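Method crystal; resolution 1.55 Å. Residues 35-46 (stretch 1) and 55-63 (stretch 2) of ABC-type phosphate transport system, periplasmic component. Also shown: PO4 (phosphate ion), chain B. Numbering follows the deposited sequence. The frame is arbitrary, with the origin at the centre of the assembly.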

# COMPACT_ATOMS: atom_id res chain seq x y z
N ASN A 35 7.93 -18.06 3.47
CA ASN A 35 6.57 -17.99 4.00
C ASN A 35 6.20 -16.54 4.10
O ASN A 35 6.95 -15.76 4.64
N VAL A 36 5.04 -16.17 3.57
CA VAL A 36 4.63 -14.76 3.53
C VAL A 36 3.27 -14.65 4.21
O VAL A 36 2.36 -15.47 3.96
N GLN A 37 3.15 -13.68 5.10
CA GLN A 37 1.87 -13.37 5.73
C GLN A 37 1.54 -11.90 5.56
O GLN A 37 2.41 -11.07 5.31
N GLY A 38 0.26 -11.59 5.77
CA GLY A 38 -0.21 -10.21 5.87
C GLY A 38 -0.12 -9.69 7.29
O GLY A 38 0.88 -9.95 8.00
N GLY A 39 -1.17 -9.00 7.74
CA GLY A 39 -1.21 -8.37 9.05
C GLY A 39 -1.17 -6.85 9.09
O GLY A 39 -1.57 -6.23 10.08
N GLY A 40 -0.65 -6.27 8.03
CA GLY A 40 -0.54 -4.84 7.88
C GLY A 40 0.86 -4.36 8.22
O GLY A 40 1.61 -5.03 8.94
N THR A 41 1.14 -3.13 7.81
CA THR A 41 2.43 -2.49 8.05
C THR A 41 2.80 -2.48 9.52
O THR A 41 3.92 -2.80 9.89
N GLY A 42 1.83 -2.13 10.37
CA GLY A 42 2.10 -2.02 11.81
C GLY A 42 2.57 -3.30 12.47
O GLY A 42 3.53 -3.31 13.29
N THR A 43 1.95 -4.41 12.06
CA THR A 43 2.35 -5.74 12.49
C THR A 43 3.74 -6.11 11.90
O THR A 43 4.59 -6.66 12.61
N GLY A 44 3.99 -5.77 10.65
CA GLY A 44 5.28 -6.00 10.06
C GLY A 44 6.40 -5.35 10.85
O GLY A 44 7.39 -5.99 11.18
N LEU A 45 6.24 -4.06 11.15
CA LEU A 45 7.23 -3.32 11.90
C LEU A 45 7.37 -3.83 13.33
O LEU A 45 8.48 -4.01 13.84
N SER A 46 6.25 -4.08 14.00
CA SER A 46 6.33 -4.60 15.37
C SER A 46 7.00 -5.98 15.44
O SER A 46 7.83 -6.22 16.35
N ILE A 55 11.75 -10.85 7.95
CA ILE A 55 11.47 -9.62 7.16
C ILE A 55 10.15 -9.03 7.61
O ILE A 55 9.16 -9.73 7.71
N GLY A 56 10.16 -7.71 7.87
CA GLY A 56 8.96 -6.93 8.11
C GLY A 56 8.62 -6.15 6.87
O GLY A 56 9.42 -5.33 6.38
N ASN A 57 7.48 -6.44 6.29
CA ASN A 57 7.01 -5.78 5.07
C ASN A 57 6.26 -4.52 5.46
O ASN A 57 5.27 -4.62 6.21
N SER A 58 6.67 -3.38 4.93
CA SER A 58 6.13 -2.10 5.37
C SER A 58 5.95 -1.12 4.20
O SER A 58 6.84 -0.99 3.34
N ASP A 59 4.85 -0.38 4.22
CA ASP A 59 4.64 0.78 3.32
C ASP A 59 5.18 2.07 3.87
O ASP A 59 5.11 3.11 3.18
N LEU A 60 5.69 2.05 5.09
CA LEU A 60 6.15 3.25 5.78
C LEU A 60 7.63 3.12 6.19
O LEU A 60 8.15 2.01 6.43
N PHE A 61 8.30 4.24 6.36
CA PHE A 61 9.59 4.24 7.07
C PHE A 61 9.36 3.82 8.53
O PHE A 61 8.32 4.20 9.12
N ALA A 62 10.31 3.07 9.11
CA ALA A 62 10.12 2.50 10.43
C ALA A 62 9.83 3.56 11.49
O ALA A 62 8.92 3.38 12.35
N GLY A 63 10.52 4.70 11.37
CA GLY A 63 10.32 5.84 12.28
C GLY A 63 8.96 6.52 12.28
O GLY A 63 8.69 7.31 13.20

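Where the two backbones come closest, neither residue has a side chain. Helix 41-46 passes over strand 55-58, running nearly antiparallel to it at 151° with the axes 6.4 Å apart at closest approach, and the closest pair of CA atoms belongs to Gly 44 and Gly 56, 4.3 Å apart. The example illustrates a general rule: a helix can lie this near a strand where the facing positions carry only hydrogen. A CB on Gly 44 would point toward the strand and come within 2.6 Å of Asn 57 O; one on Gly 56 would lie 2.6 Å from Gly 44 O. In place of such clashes there is a CA-H...O contact, with Gly 56 CA 3.6 Å from Gly 44 O.

Side chains supply the rest of the contact. Thr 41, in the first turn of the helix, is the most heavily covered. Its m rotamer (chi1 -73°) places OG1 where it accepts a nearly linear hydrogen bond from the backbone, Asp 59 N to Thr 41 OG1, at 3.1 Å, while the same hydroxyl donates to O2 of the phosphate ion, Thr 41 OG1 to O2 being 2.8 Å. Thr 41 N also donates to phosphate O2 at 2.8 Å, so one residue ties the start of the helix to both the ion and the second stretch. The methyl CG2 of Thr 41 packs 3.2 Å from Ser 58 OG and 4.1 Å from CG of Leu 60, whose CA-to-CB bond points toward the first stretch and whose rotamer is m,t.

Asp 59, also m at chi1, brings its carboxyl group to the same ion: Asp 59 OD2 lies 2.5 Å from phosphate O4, so close that one of the two acid groups probably holds a proton and donates it. Ser 58, in the t rotamer, borders Thr 41 with its hydroxyl, and Ser 58 OG donates to Leu 60 O at 2.7 Å.

Leu 45 (m,t) starts out sideways, but its end comes nearer the second stretch. Leu 45 CD1 rests 3.7 Å from Ser 58 OG, and Leu 45 CD2 makes an apolar contact with Ala 62 CB at 4.2 Å.

Asn 57 (chi1 m) likewise leaves sideways before its amide approaches the first stretch. Asn 57 ND2 is 4.3 Å from Val 36 CG1, the valine being t, and 4.4 Å from Gln 37 O, too far for a direct bond. Water 1 spans that gap, accepting from Asn 57 ND2 at 2.8 Å and donating to Gln 37 O at 2.8 Å.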

# COMPACT_ATOMS: atom_id res chain seq x y z
CB ASN A 35 6.55 -18.62 5.37
CG ASN A 35 6.96 -20.06 5.33
OD1 ASN A 35 6.22 -20.89 4.83
ND2 ASN A 35 8.17 -20.35 5.81
CB VAL A 36 4.53 -14.24 2.07
CG1 VAL A 36 4.29 -12.75 2.06
CG2 VAL A 36 5.81 -14.55 1.29
CB GLN A 37 1.91 -13.64 7.23
CG GLN A 37 2.25 -15.07 7.63
CD GLN A 37 2.41 -15.25 9.15
OE1 GLN A 37 2.00 -14.39 9.97
NE2 GLN A 37 2.97 -16.39 9.53
CB THR A 41 2.44 -1.06 7.47
OG1 THR A 41 2.52 -1.17 6.04
CG2 THR A 41 3.63 -0.26 8.00
CB THR A 43 1.28 -6.76 12.05
OG1 THR A 43 0.06 -6.53 12.77
CG2 THR A 43 1.72 -8.15 12.32
CB LEU A 45 6.95 -1.82 11.85
CG LEU A 45 7.07 -1.17 10.47
CD1 LEU A 45 6.57 0.27 10.53
CD2 LEU A 45 8.50 -1.26 9.94
CB SER A 46 4.93 -4.67 15.99
OG SER A 46 4.41 -3.36 16.16
CB ILE A 55 11.39 -9.93 5.65
CG1 ILE A 55 12.72 -10.47 5.16
CG2 ILE A 55 10.99 -8.66 4.87
CD1 ILE A 55 12.77 -10.85 3.70
CB ASN A 57 6.05 -6.74 4.34
CG ASN A 57 6.71 -8.03 3.85
OD1 ASN A 57 7.95 -8.16 3.76
ND2 ASN A 57 5.87 -9.01 3.55
CB SER A 58 7.06 -1.48 6.39
OG SER A 58 6.64 -0.19 6.84
CB ASP A 59 3.12 1.01 3.04
CG ASP A 59 2.38 -0.25 2.77
OD1 ASP A 59 2.85 -1.10 2.01
OD2 ASP A 59 1.23 -0.36 3.28
CB LEU A 60 5.31 3.52 7.04
CG LEU A 60 3.80 3.62 6.83
CD1 LEU A 60 3.09 3.81 8.18
CD2 LEU A 60 3.43 4.74 5.81
CB PHE A 61 10.28 5.60 6.97
CG PHE A 61 10.84 5.88 5.60
CD1 PHE A 61 10.03 6.37 4.59
CD2 PHE A 61 12.16 5.66 5.33
CE1 PHE A 61 10.54 6.64 3.33
CE2 PHE A 61 12.69 5.92 4.06
CZ PHE A 61 11.87 6.43 3.07
CB ALA A 62 11.31 1.66 10.84
P PO4 B . -1.15 -2.17 4.69
O1 PO4 B . -2.25 -1.13 4.47
O2 PO4 B . -0.18 -1.78 5.75
O3 PO4 B . -1.71 -3.54 4.93
O4 PO4 B . -0.33 -2.33 3.33
O HOH W 1 3.10 -8.98 3.58